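Putative uncharacterized protein (PDB 3CNL) binds GTP as a circularly permuted GTPase and probably acts in a late step of 50S ribosomal subunit assembly, binding 23S rRNA. Local coordinates at residues 100-104 with 146-152; 76-80 with 93-97; 36-42 with 154-158; 119-124 with 139-143. The contacts are given in a common frame with arbitrary orientation. Residue numbers count along the deposited sequence, not the author numbering.

Interaction 1. Residues 100-104 with 146-152; sequences ARVLI and VKILDTP
Three backbone hydrogen bonds set a parallel register between residues 100-104 and 146-152: Lys147 N gives to Ala100 O (3.2 Å), Val102 N to Lys147 O (2.8 Å) and Leu149 N to Val102 O (3.0 Å). Arg101 thus lies beside Lys147 and Val102 beside Ile148, each pair with CA atoms 4.7 Å apart, and the strand axes cross at -27°. Beyond Leu149, residues 146-152 swing out through Asp150, whose phi/psi of -80/-3 breaks the extended run. A water fills the gap, accepting from Ile104 N (3.0 Å) and donating to Leu149 O (2.7 Å) and Thr151 O (3.0 Å). The two segments close again where Pro152 CA meets Ile104 O at 3.2 Å in a CA-H...O contact. Side chains alternate between the two faces. On one, Arg101 (chi1 m) lies with its guanidinium face against Lys147 CD, NH1 to CD 3.8 Å, while its charge finds a cation-pi partner in Trp139. On the other, Val102 (t) CB meets Ile148 (m, t) CG1 at 3.9 Å, and Ile104 (m, m) CG1 meets Ile148 CG2 at 4.2 Å. Leu103 CD1 reaches Leu149 CD1 at 3.8 Å. Ile104 and Pro152 also touch Lys112 and Ile116 of the helix 112-120. Adjacent parallel strands that lead into the P-loop and into the Asp-Thr-Pro-Gly segment (G3) beside the nucleotide are typical of the P-loop GTPase fold.

Interaction 2. Residues 76-80 with 93-97; sequences KRVIT and KLSFD
Strand 78-80, helix 87-94 and strand 101-106 follow one another, the two strands parallel, as a beta-alpha-beta crossover of the alpha/beta GTPase fold; residues 76-80 with 93-97 illustrate how the first strand is fastened to the end of its helix. Their end-to-end directions, CA 77 to 80 and CA 93 to 96, lie 136° apart. Arg77 comes first, extended throughout (chi1 to chi3 all t), so that NH2 gives a hydrogen bond to Leu94 O (2.5 Å), a carbonyl at the end of the helix. Its NE donates to a water (2.6 Å) that in turn donates to Lys93 O (3.1 Å), while NH1 is held by a salt bridge to Glu48. Two residues on, Ile79 (p, t) points to the helix, its CA 6.6 Å from that of Lys93; CD1 packs on Leu94 CD2 at 3.7 Å and CG2 lies 3.6 Å from Lys93 O. Leu94 (m, t) starts away from the strand but bends its end back. Ser95 leaves the helix with positive phi (36/67), turning the chain toward Phe96. Thr80 closes the contact where strand 78-80 runs toward His82 and Lys83 of the nucleotide pocket; its side chain, packed on helix 61-73, also touches Val56 of the GTP-binding Asn-Lys-Val-Asp segment (Asn54 to Asp57). Lys93 (m, then t throughout), also salt-bridged to Glu85, spans the gap, and its NZ donates to Thr80 O at 2.8 Å.

Interaction 3. Residues 36-42 with 154-158; sequences ATSAYGV and ILYKN
Two backbone carbonyls receive one ammonium group here: Lys157 NZ donates to Ala36 O and to Ser38 O, each at 2.7 Å. The lysine side chain leaves its CB with chi1 p and runs extended (chi2 to chi4 all t) to reach the carbonyls of a bent loop. That bend depends on Ala39, the centre of an inverse gamma turn (phi/psi -89/52) with a weak hydrogen bond from Tyr40 N to Ser38 O (3.0 Å). Ser38 OG is hydrogen-bonded to Phe35 O. A water donates to Tyr40 O (2.9 Å) and weakly accepts from Asn158 N (3.4 Å). Neither segment is helix or strand at the contact: residues 36-42 link strand 24-30 to strand 48-54, while residues 154-158 lead from strand 147-154 to helix 162-170, so the bonds join two loops of the GTPase domain, one starting at Ile154 of the nucleotide pocket. Apolar contacts centre on Leu155, with chi1 t and chi2 off-rotamer at -97°. Leu155 CA lies 6.6 Å from Ala39 CA; CD2 meets Val42 CG1 at 3.8 Å, CG meets Ala39 CB at 4.4 Å, and CD1 lies 3.6 Å from Tyr40 O. Gly41 adopts phi/psi 117/-43, angles at which a CB would jam against the preceding carbonyl O.

Interaction 4. Residues 119-124 with 139-143; sequences LKGKRA and WFSLE
This is a helix-end to edge-strand contact, in which the last turn of helix 112-120, the helix after the P-loop, rests on strand 139-141 at the border of the sheet. Phe140 (chi1 p) points to the helix and presents a ring face to Lys120: Lys120 CB stands 4.0 Å from the centroid of the Phe140 ring and 7° off its normal, a CH-pi contact. Leu119 adds CB at 3.6 Å from Phe140 CZ, and its O lies 4.0 Å from Leu142 CD2. Gly121 ends the helix with phi/psi 81/-149, turning the chain so that Arg123 (t, t, m) comes back over the strand and Ala124 CA lies 5.7 Å from Phe140 CA. Arg123 sets CD 4.1 Å from Phe140 CB and its guanidinium face over Ser141 O and Leu142 O. NH2 donates to a water at 2.8 Å, which reaches Leu142 O only weakly (3.5 Å). With no direct hydrogen bond between the segments, cohesion rests on aromatic and aliphatic surfaces, and a water gives the arginine no more than a weak polar link to Leu142 O.

How the interactions relate
The nucleotide-binding domain shows how one sheet gathers contacts distant in sequence. Along the chain, interaction 3 encloses the others; interaction 2 closes before interaction 1 opens, and interaction 4 nests within interaction 1. Centres of interactions 1 and 4 lie about 10 Å apart, those of 1 and 2 about 14 Å. Interaction 2 belongs to one edge strand, 78-80, interaction 4 to the other, 139-141, and interaction 1 lies between. Phe96 joins all three, touching Val102, Val146, Ile148 and Leu142, while a probable hydrogen bond from Ile148 N to Phe140 O (2.8 Å) links 1 with 4. Interaction 3, its centre about 19 Å from that of interaction 1, continues residues 146-152 past Gly153, which binds GTP.

Interaction 1. Residues 100-104 with 146-152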
loop_
_atom_site.group_PDB
_atom_site.type_symbol
_atom_site.label_atom_id
_atom_site.label_comp_id
_atom_site.label_asym_id
_atom_site.label_seq_id
_atom_site.Cartn_x
_atom_site.Cartn_y
_atom_site.Cartn_z
ATOM N N ALA A 100 -9.411 -8.689 -21.765
ATOM C CA ALA A 100 -8.720 -7.805 -20.811
ATOM C C ALA A 100 -7.288 -7.521 -21.235
ATOM O O ALA A 100 -6.558 -8.411 -21.686
ATOM C CB ALA A 100 -8.748 -8.384 -19.377
ATOM N N ARG A 101 -6.918 -6.254 -21.112
ATOM C CA ARG A 101 -5.537 -5.812 -21.213
ATOM C C ARG A 101 -5.337 -4.970 -19.965
ATOM O O ARG A 101 -5.998 -3.966 -19.785
ATOM C CB ARG A 101 -5.326 -4.982 -22.466
ATOM C CG ARG A 101 -5.720 -5.708 -23.724
ATOM C CD ARG A 101 -5.992 -4.714 -24.842
ATOM N NE ARG A 101 -4.793 -4.521 -25.644
ATOM C CZ ARG A 101 -4.324 -5.424 -26.505
ATOM N NH1 ARG A 101 -4.951 -6.606 -26.692
ATOM N NH2 ARG A 101 -3.222 -5.150 -27.180
ATOM N N VAL A 102 -4.442 -5.415 -19.095
ATOM C CA VAL A 102 -4.448 -4.951 -17.718
ATOM C C VAL A 102 -3.218 -4.100 -17.374
ATOM O O VAL A 102 -2.094 -4.449 -17.729
ATOM C CB VAL A 102 -4.582 -6.171 -16.745
ATOM C CG1 VAL A 102 -4.630 -5.734 -15.287
ATOM C CG2 VAL A 102 -5.823 -7.028 -17.097
ATOM N N LEU A 103 -3.456 -2.982 -16.691
ATOM C CA LEU A 103 -2.392 -2.236 -16.014
ATOM C C LEU A 103 -2.529 -2.440 -14.508
ATOM O O LEU A 103 -3.601 -2.255 -13.921
ATOM C CB LEU A 103 -2.444 -0.735 -16.343
ATOM C CG LEU A 103 -1.508 0.212 -15.559
ATOM C CD1 LEU A 103 -0.035 0.067 -15.949
ATOM C CD2 LEU A 103 -1.919 1.687 -15.677
ATOM N N ILE A 104 -1.428 -2.841 -13.892
ATOM C CA ILE A 104 -1.314 -2.853 -12.438
ATOM C C ILE A 104 -0.842 -1.458 -11.998
ATOM O O ILE A 104 0.197 -0.989 -12.467
ATOM C CB ILE A 104 -0.267 -3.914 -11.988
ATOM C CG1 ILE A 104 -0.624 -5.312 -12.500
ATOM C CG2 ILE A 104 -0.080 -3.926 -10.442
ATOM C CD1 ILE A 104 -2.047 -5.775 -12.179
ATOM N N VAL A 146 -5.485 -13.399 -21.802
ATOM C CA VAL A 146 -5.463 -12.036 -21.229
ATOM C C VAL A 146 -4.051 -11.443 -21.103
ATOM O O VAL A 146 -3.097 -12.143 -20.728
ATOM C CB VAL A 146 -6.390 -11.776 -19.967
ATOM C CG1 VAL A 146 -7.239 -12.952 -19.573
ATOM C CG2 VAL A 146 -5.621 -11.118 -18.787
ATOM N N LYS A 147 -3.916 -10.175 -21.483
ATOM C CA LYS A 147 -2.616 -9.518 -21.517
ATOM C C LYS A 147 -2.418 -8.639 -20.282
ATOM O O LYS A 147 -3.304 -7.856 -19.933
ATOM C CB LYS A 147 -2.509 -8.653 -22.774
ATOM C CG LYS A 147 -2.130 -9.423 -24.023
ATOM C CD LYS A 147 -2.046 -8.499 -25.207
ATOM C CE LYS A 147 -1.665 -9.259 -26.456
ATOM N NZ LYS A 147 -2.739 -10.224 -26.841
ATOM N N ILE A 148 -1.265 -8.780 -19.622
ATOM C CA ILE A 148 -0.908 -7.898 -18.492
ATOM C C ILE A 148 0.439 -7.183 -18.730
ATOM O O ILE A 148 1.428 -7.843 -19.042
ATOM C CB ILE A 148 -0.966 -8.669 -17.130
ATOM C CG1 ILE A 148 -2.358 -9.316 -16.969
ATOM C CG2 ILE A 148 -0.694 -7.711 -15.935
ATOM C CD1 ILE A 148 -2.422 -10.501 -16.017
ATOM N N LEU A 149 0.456 -5.844 -18.644
ATOM C CA LEU A 149 1.708 -5.063 -18.719
ATOM C C LEU A 149 2.691 -5.504 -17.650
ATOM O O LEU A 149 2.322 -5.608 -16.483
ATOM C CB LEU A 149 1.444 -3.562 -18.576
ATOM C CG LEU A 149 0.803 -2.848 -19.767
ATOM C CD1 LEU A 149 0.403 -1.438 -19.415
ATOM C CD2 LEU A 149 1.750 -2.842 -20.970
ATOM N N ASP A 150 3.940 -5.757 -18.039
ATOM C CA ASP A 150 4.897 -6.340 -17.106
ATOM C C ASP A 150 5.520 -5.320 -16.143
ATOM O O ASP A 150 6.326 -5.699 -15.284
ATOM C CB ASP A 150 5.988 -7.167 -17.832
ATOM C CG ASP A 150 6.952 -6.312 -18.630
ATOM O OD1 ASP A 150 6.709 -5.094 -18.835
ATOM O OD2 ASP A 150 7.971 -6.863 -19.087
ATOM N N THR A 151 5.167 -4.043 -16.308
ATOM C CA THR A 151 5.599 -2.985 -15.385
ATOM C C THR A 151 4.411 -2.216 -14.802
ATOM O O THR A 151 3.504 -1.804 -15.540
ATOM C CB THR A 151 6.622 -1.996 -16.021
ATOM O OG1 THR A 151 5.951 -1.045 -16.864
ATOM C CG2 THR A 151 7.638 -2.734 -16.839
ATOM N N PRO A 152 4.422 -1.992 -13.471
ATOM C CA PRO A 152 3.316 -1.270 -12.866
ATOM C C PRO A 152 3.434 0.232 -13.081
ATOM O O PRO A 152 4.532 0.743 -13.311
ATOM C CB PRO A 152 3.457 -1.605 -11.376
ATOM C CG PRO A 152 4.892 -1.817 -11.181
ATOM C CD PRO A 152 5.432 -2.390 -12.474
HETATM O O HOH W 1 1.166 -3.622 -15.121
#

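Interaction 2. Residues 76-80 with 93-97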
loop_
_atom_site.group_PDB
_atom_site.type_symbol
_atom_site.label_atom_id
_atom_site.label_comp_id
_atom_site.label_asym_id
_atom_site.label_seq_id
_atom_site.Cartn_x
_atom_site.Cartn_y
_atom_site.Cartn_z
ATOM N N LYS A 76 -18.499 -1.379 -5.840
ATOM C CA LYS A 76 -17.150 -1.475 -6.387
ATOM C C LYS A 76 -16.643 -2.898 -6.508
ATOM O O LYS A 76 -17.021 -3.766 -5.730
ATOM C CB LYS A 76 -16.189 -0.535 -5.657
ATOM C CG LYS A 76 -16.367 0.863 -6.211
ATOM C CD LYS A 76 -15.728 1.965 -5.418
ATOM C CE LYS A 76 -15.930 3.265 -6.175
ATOM N NZ LYS A 76 -15.132 4.348 -5.564
ATOM N N ARG A 77 -15.838 -3.145 -7.538
ATOM C CA ARG A 77 -15.211 -4.448 -7.711
ATOM C C ARG A 77 -13.975 -4.491 -6.795
ATOM O O ARG A 77 -13.031 -3.724 -6.973
ATOM C CB ARG A 77 -14.857 -4.667 -9.182
ATOM C CG ARG A 77 -14.249 -6.021 -9.519
ATOM C CD ARG A 77 -14.389 -6.331 -11.014
ATOM N NE ARG A 77 -13.615 -7.516 -11.425
ATOM C CZ ARG A 77 -13.407 -7.861 -12.694
ATOM N NH1 ARG A 77 -13.902 -7.113 -13.673
ATOM N NH2 ARG A 77 -12.689 -8.942 -12.994
ATOM N N VAL A 78 -14.013 -5.368 -5.798
ATOM C CA VAL A 78 -12.991 -5.411 -4.763
ATOM C C VAL A 78 -12.642 -6.843 -4.422
ATOM O O VAL A 78 -13.534 -7.684 -4.258
ATOM C CB VAL A 78 -13.424 -4.628 -3.477
ATOM C CG1 VAL A 78 -14.723 -5.181 -2.846
ATOM C CG2 VAL A 78 -12.298 -4.572 -2.436
ATOM N N ILE A 79 -11.339 -7.108 -4.335
ATOM C CA ILE A 79 -10.825 -8.389 -3.880
ATOM C C ILE A 79 -9.790 -8.147 -2.793
ATOM O O ILE A 79 -9.329 -7.025 -2.623
ATOM C CB ILE A 79 -10.183 -9.202 -5.024
ATOM C CG1 ILE A 79 -8.903 -8.526 -5.533
ATOM C CG2 ILE A 79 -11.223 -9.452 -6.151
ATOM C CD1 ILE A 79 -8.034 -9.406 -6.401
ATOM N N THR A 80 -9.425 -9.194 -2.058
ATOM C CA THR A 80 -8.361 -9.076 -1.066
ATOM C C THR A 80 -7.379 -10.188 -1.365
ATOM O O THR A 80 -7.780 -11.232 -1.866
ATOM C CB THR A 80 -8.894 -9.287 0.356
ATOM O OG1 THR A 80 -9.510 -10.573 0.416
ATOM C CG2 THR A 80 -9.934 -8.204 0.730
ATOM N N LYS A 93 -9.959 -14.998 -8.221
ATOM C CA LYS A 93 -10.503 -13.766 -7.628
ATOM C C LYS A 93 -10.573 -12.638 -8.646
ATOM O O LYS A 93 -11.567 -11.912 -8.702
ATOM C CB LYS A 93 -9.670 -13.314 -6.424
ATOM C CG LYS A 93 -9.865 -14.147 -5.184
ATOM C CD LYS A 93 -9.037 -13.619 -4.019
ATOM C CE LYS A 93 -9.279 -14.458 -2.745
ATOM N NZ LYS A 93 -8.520 -13.934 -1.567
ATOM N N LEU A 94 -9.520 -12.475 -9.445
ATOM C CA LEU A 94 -9.493 -11.390 -10.433
ATOM C C LEU A 94 -10.512 -11.621 -11.548
ATOM O O LEU A 94 -11.174 -10.674 -11.995
ATOM C CB LEU A 94 -8.087 -11.212 -11.028
ATOM C CG LEU A 94 -6.998 -10.605 -10.139
ATOM C CD1 LEU A 94 -5.597 -10.928 -10.702
ATOM C CD2 LEU A 94 -7.237 -9.080 -9.982
ATOM N N SER A 95 -10.640 -12.885 -11.965
ATOM C CA SER A 95 -11.533 -13.319 -13.056
ATOM C C SER A 95 -11.633 -12.321 -14.207
ATOM O O SER A 95 -12.678 -11.714 -14.435
ATOM C CB SER A 95 -12.906 -13.757 -12.527
ATOM O OG SER A 95 -12.838 -15.120 -12.087
ATOM N N PHE A 96 -10.512 -12.153 -14.906
ATOM C CA PHE A 96 -10.400 -11.230 -16.025
ATOM C C PHE A 96 -11.230 -11.683 -17.215
ATOM O O PHE A 96 -11.261 -12.872 -17.537
ATOM C CB PHE A 96 -8.950 -11.130 -16.484
ATOM C CG PHE A 96 -8.034 -10.405 -15.520
ATOM C CD1 PHE A 96 -8.318 -9.101 -15.108
ATOM C CD2 PHE A 96 -6.850 -10.999 -15.103
ATOM C CE1 PHE A 96 -7.461 -8.417 -14.237
ATOM C CE2 PHE A 96 -5.981 -10.324 -14.243
ATOM C CZ PHE A 96 -6.291 -9.033 -13.812
ATOM N N ASP A 97 -11.852 -10.714 -17.881
ATOM C CA ASP A 97 -12.589 -10.925 -19.120
ATOM C C ASP A 97 -11.628 -11.357 -20.202
ATOM O O ASP A 97 -10.445 -11.035 -20.126
ATOM C CB ASP A 97 -13.279 -9.619 -19.524
ATOM C CG ASP A 97 -14.009 -9.731 -20.829
ATOM O OD1 ASP A 97 -15.059 -10.394 -20.849
ATOM O OD2 ASP A 97 -13.530 -9.168 -21.836
HETATM O O HOH W 2 -12.972 -9.417 -9.801
#

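Interaction 3. Residues 36-42 with 154-158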
loop_
_atom_site.group_PDB
_atom_site.type_symbol
_atom_site.label_atom_id
_atom_site.label_comp_id
_atom_site.label_asym_id
_atom_site.label_seq_id
_atom_site.Cartn_x
_atom_site.Cartn_y
_atom_site.Cartn_z
ATOM N N ALA A 36 -5.962 5.872 2.307
ATOM C CA ALA A 36 -4.671 6.501 2.164
ATOM C C ALA A 36 -3.977 6.033 0.906
ATOM O O ALA A 36 -3.381 6.853 0.208
ATOM C CB ALA A 36 -3.779 6.258 3.425
ATOM N N THR A 37 -4.070 4.729 0.606
ATOM C CA THR A 37 -3.359 4.116 -0.529
ATOM C C THR A 37 -4.205 4.000 -1.821
ATOM O O THR A 37 -3.844 3.268 -2.742
ATOM C CB THR A 37 -2.764 2.722 -0.175
ATOM O OG1 THR A 37 -3.812 1.832 0.235
ATOM C CG2 THR A 37 -1.695 2.847 0.945
ATOM N N SER A 38 -5.299 4.749 -1.882
ATOM C CA SER A 38 -6.146 4.790 -3.064
ATOM C C SER A 38 -5.429 5.603 -4.118
ATOM O O SER A 38 -4.638 6.490 -3.782
ATOM C CB SER A 38 -7.469 5.462 -2.731
ATOM O OG SER A 38 -7.306 6.859 -2.659
ATOM N N ALA A 39 -5.709 5.336 -5.390
ATOM C CA ALA A 39 -5.027 6.058 -6.468
ATOM C C ALA A 39 -5.770 7.337 -6.837
ATOM O O ALA A 39 -6.089 7.568 -8.006
ATOM C CB ALA A 39 -4.842 5.156 -7.693
ATOM N N TYR A 40 -6.064 8.154 -5.830
ATOM C CA TYR A 40 -6.716 9.448 -6.012
ATOM C C TYR A 40 -5.826 10.333 -6.882
ATOM O O TYR A 40 -4.606 10.365 -6.707
ATOM C CB TYR A 40 -6.928 10.100 -4.652
ATOM C CG TYR A 40 -8.178 10.938 -4.516
ATOM C CD1 TYR A 40 -9.306 10.434 -3.862
ATOM C CD2 TYR A 40 -8.231 12.243 -5.002
ATOM C CE1 TYR A 40 -10.467 11.203 -3.704
ATOM C CE2 TYR A 40 -9.386 13.021 -4.856
ATOM C CZ TYR A 40 -10.504 12.493 -4.205
ATOM O OH TYR A 40 -11.656 13.250 -4.054
ATOM N N GLY A 41 -6.436 11.033 -7.836
ATOM C CA GLY A 41 -5.689 11.895 -8.742
ATOM C C GLY A 41 -5.803 11.444 -10.183
ATOM O O GLY A 41 -5.981 12.272 -11.082
ATOM N N VAL A 42 -5.706 10.134 -10.404
ATOM C CA VAL A 42 -5.753 9.572 -11.756
ATOM C C VAL A 42 -7.155 9.022 -12.080
ATOM O O VAL A 42 -7.812 8.417 -11.235
ATOM C CB VAL A 42 -4.575 8.559 -12.017
ATOM C CG1 VAL A 42 -4.243 7.749 -10.782
ATOM C CG2 VAL A 42 -4.843 7.650 -13.209
ATOM N N ILE A 154 3.296 3.704 -11.162
ATOM C CA ILE A 154 3.484 4.119 -9.775
ATOM C C ILE A 154 2.854 5.497 -9.606
ATOM O O ILE A 154 3.196 6.434 -10.326
ATOM C CB ILE A 154 4.978 4.134 -9.394
ATOM C CG1 ILE A 154 5.596 2.753 -9.635
ATOM C CG2 ILE A 154 5.173 4.597 -7.944
ATOM C CD1 ILE A 154 7.116 2.728 -9.634
ATOM N N LEU A 155 1.925 5.606 -8.660
ATOM C CA LEU A 155 1.227 6.854 -8.401
ATOM C C LEU A 155 1.811 7.626 -7.215
ATOM O O LEU A 155 1.840 7.135 -6.089
ATOM C CB LEU A 155 -0.263 6.576 -8.174
ATOM C CG LEU A 155 -1.294 7.710 -8.253
ATOM C CD1 LEU A 155 -1.658 8.266 -6.882
ATOM C CD2 LEU A 155 -0.904 8.834 -9.238
ATOM N N TYR A 156 2.277 8.840 -7.490
ATOM C CA TYR A 156 2.715 9.765 -6.452
ATOM C C TYR A 156 1.639 10.820 -6.289
ATOM O O TYR A 156 1.364 11.578 -7.215
ATOM C CB TYR A 156 4.052 10.407 -6.822
ATOM C CG TYR A 156 5.101 9.400 -7.220
ATOM C CD1 TYR A 156 5.930 8.807 -6.269
ATOM C CD2 TYR A 156 5.260 9.032 -8.552
ATOM C CE1 TYR A 156 6.897 7.877 -6.638
ATOM C CE2 TYR A 156 6.224 8.103 -8.931
ATOM C CZ TYR A 156 7.031 7.528 -7.970
ATOM O OH TYR A 156 7.980 6.602 -8.363
ATOM N N LYS A 157 1.005 10.866 -5.124
ATOM C CA LYS A 157 -0.121 11.768 -4.955
ATOM C C LYS A 157 0.137 12.943 -4.014
ATOM O O LYS A 157 1.128 12.955 -3.288
ATOM C CB LYS A 157 -1.397 10.999 -4.595
ATOM C CG LYS A 157 -1.504 10.458 -3.197
ATOM C CD LYS A 157 -2.608 9.406 -3.183
ATOM C CE LYS A 157 -3.274 9.348 -1.845
ATOM N NZ LYS A 157 -4.352 8.335 -1.823
ATOM N N ASN A 158 -0.765 13.924 -4.061
ATOM C CA ASN A 158 -0.658 15.168 -3.295
ATOM C C ASN A 158 -0.966 14.946 -1.822
ATOM O O ASN A 158 -2.067 14.514 -1.466
ATOM C CB ASN A 158 -1.588 16.242 -3.896
ATOM C CG ASN A 158 -1.987 17.331 -2.892
ATOM O OD1 ASN A 158 -1.180 18.194 -2.509
ATOM N ND2 ASN A 158 -3.254 17.306 -2.481
HETATM O O HOH W 3 -3.453 12.923 -5.861
#

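Interaction 4. Residues 119-124 with 139-143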
loop_
_atom_site.group_PDB
_atom_site.type_symbol
_atom_site.label_atom_id
_atom_site.label_comp_id
_atom_site.label_asym_id
_atom_site.label_seq_id
_atom_site.Cartn_x
_atom_site.Cartn_y
_atom_site.Cartn_z
ATOM N N LEU A 119 1.758 -13.354 -11.080
ATOM C CA LEU A 119 1.012 -13.428 -12.346
ATOM C C LEU A 119 1.852 -13.953 -13.523
ATOM O O LEU A 119 1.387 -14.789 -14.306
ATOM C CB LEU A 119 0.439 -12.052 -12.698
ATOM C CG LEU A 119 -1.007 -11.652 -12.384
ATOM C CD1 LEU A 119 -1.602 -12.392 -11.198
ATOM C CD2 LEU A 119 -1.101 -10.150 -12.199
ATOM N N LYS A 120 3.084 -13.464 -13.632
ATOM C CA LYS A 120 3.974 -13.799 -14.742
ATOM C C LYS A 120 4.523 -15.226 -14.640
ATOM O O LYS A 120 4.269 -16.063 -15.515
ATOM C CB LYS A 120 5.110 -12.777 -14.795
ATOM C CG LYS A 120 5.970 -12.772 -16.045
ATOM C CD LYS A 120 6.634 -11.407 -16.248
ATOM C CE LYS A 120 7.389 -10.937 -15.008
ATOM N NZ LYS A 120 7.669 -9.471 -15.038
ATOM N N GLY A 121 5.265 -15.494 -13.567
ATOM C CA GLY A 121 5.971 -16.760 -13.392
ATOM C C GLY A 121 7.274 -16.774 -14.171
ATOM O O GLY A 121 7.911 -15.724 -14.360
ATOM N N LYS A 122 7.674 -17.966 -14.622
ATOM C CA LYS A 122 8.880 -18.129 -15.450
ATOM C C LYS A 122 8.669 -17.657 -16.897
ATOM O O LYS A 122 9.605 -17.663 -17.714
ATOM C CB LYS A 122 9.379 -19.575 -15.419
ATOM C CG LYS A 122 10.370 -19.852 -14.294
ATOM C CD LYS A 122 11.261 -21.059 -14.596
ATOM C CE LYS A 122 12.342 -20.726 -15.622
ATOM N NZ LYS A 122 13.235 -21.891 -15.868
ATOM N N ARG A 123 7.435 -17.252 -17.197
ATOM C CA ARG A 123 7.084 -16.646 -18.480
ATOM C C ARG A 123 7.687 -15.242 -18.627
ATOM O O ARG A 123 8.162 -14.645 -17.649
ATOM C CB ARG A 123 5.556 -16.589 -18.633
ATOM C CG ARG A 123 5.081 -16.101 -19.996
ATOM C CD ARG A 123 3.625 -15.675 -19.969
ATOM N NE ARG A 123 2.705 -16.815 -19.993
ATOM C CZ ARG A 123 2.296 -17.439 -21.098
ATOM N NH1 ARG A 123 2.729 -17.053 -22.296
ATOM N NH2 ARG A 123 1.446 -18.455 -21.003
ATOM N N ALA A 124 7.680 -14.746 -19.866
ATOM C CA ALA A 124 8.078 -13.374 -20.199
ATOM C C ALA A 124 7.292 -12.866 -21.412
ATOM O O ALA A 124 6.282 -13.455 -21.807
ATOM C CB ALA A 124 9.592 -13.290 -20.461
ATOM N N TRP A 139 4.083 -6.812 -22.706
ATOM C CA TRP A 139 3.014 -7.624 -22.158
ATOM C C TRP A 139 3.531 -9.012 -21.816
ATOM O O TRP A 139 4.518 -9.493 -22.408
ATOM C CB TRP A 139 1.876 -7.778 -23.158
ATOM C CG TRP A 139 1.348 -6.505 -23.683
ATOM C CD1 TRP A 139 1.776 -5.841 -24.793
ATOM C CD2 TRP A 139 0.276 -5.732 -23.137
ATOM N NE1 TRP A 139 1.037 -4.697 -24.972
ATOM C CE2 TRP A 139 0.108 -4.607 -23.968
ATOM C CE3 TRP A 139 -0.562 -5.882 -22.024
ATOM C CZ2 TRP A 139 -0.867 -3.636 -23.726
ATOM C CZ3 TRP A 139 -1.526 -4.926 -21.783
ATOM C CH2 TRP A 139 -1.671 -3.809 -22.626
ATOM N N PHE A 140 2.872 -9.638 -20.849
ATOM C CA PHE A 140 2.869 -11.084 -20.742
ATOM C C PHE A 140 1.413 -11.519 -20.823
ATOM O O PHE A 140 0.509 -10.728 -20.546
ATOM C CB PHE A 140 3.585 -11.607 -19.487
ATOM C CG PHE A 140 2.922 -11.241 -18.175
ATOM C CD1 PHE A 140 3.186 -10.020 -17.568
ATOM C CD2 PHE A 140 2.086 -12.155 -17.519
ATOM C CE1 PHE A 140 2.587 -9.682 -16.348
ATOM C CE2 PHE A 140 1.483 -11.839 -16.302
ATOM C CZ PHE A 140 1.736 -10.596 -15.716
ATOM N N SER A 141 1.187 -12.751 -21.253
ATOM C CA SER A 141 -0.173 -13.220 -21.467
ATOM C C SER A 141 -0.456 -14.325 -20.482
ATOM O O SER A 141 0.437 -15.119 -20.172
ATOM C CB SER A 141 -0.333 -13.740 -22.894
ATOM O OG SER A 141 0.038 -12.746 -23.837
ATOM N N LEU A 142 -1.681 -14.381 -19.969
ATOM C CA LEU A 142 -2.099 -15.547 -19.197
ATOM C C LEU A 142 -2.345 -16.704 -20.174
ATOM O O LEU A 142 -2.207 -16.520 -21.384
ATOM C CB LEU A 142 -3.340 -15.241 -18.346
ATOM C CG LEU A 142 -3.229 -14.091 -17.325
ATOM C CD1 LEU A 142 -4.549 -13.883 -16.572
ATOM C CD2 LEU A 142 -2.075 -14.282 -16.331
ATOM N N GLU A 143 -2.680 -17.883 -19.640
ATOM C CA GLU A 143 -3.008 -19.064 -20.441
ATOM C C GLU A 143 -4.207 -18.847 -21.356
ATOM O O GLU A 143 -4.172 -19.249 -22.509
ATOM C CB GLU A 143 -3.285 -20.270 -19.535
ATOM C CG GLU A 143 -2.056 -20.827 -18.799
ATOM C CD GLU A 143 -2.418 -21.950 -17.838
ATOM O OE1 GLU A 143 -3.108 -22.912 -18.270
ATOM O OE2 GLU A 143 -2.014 -21.869 -16.651
HETATM O O HOH W 4 -0.050 -18.436 -23.323
#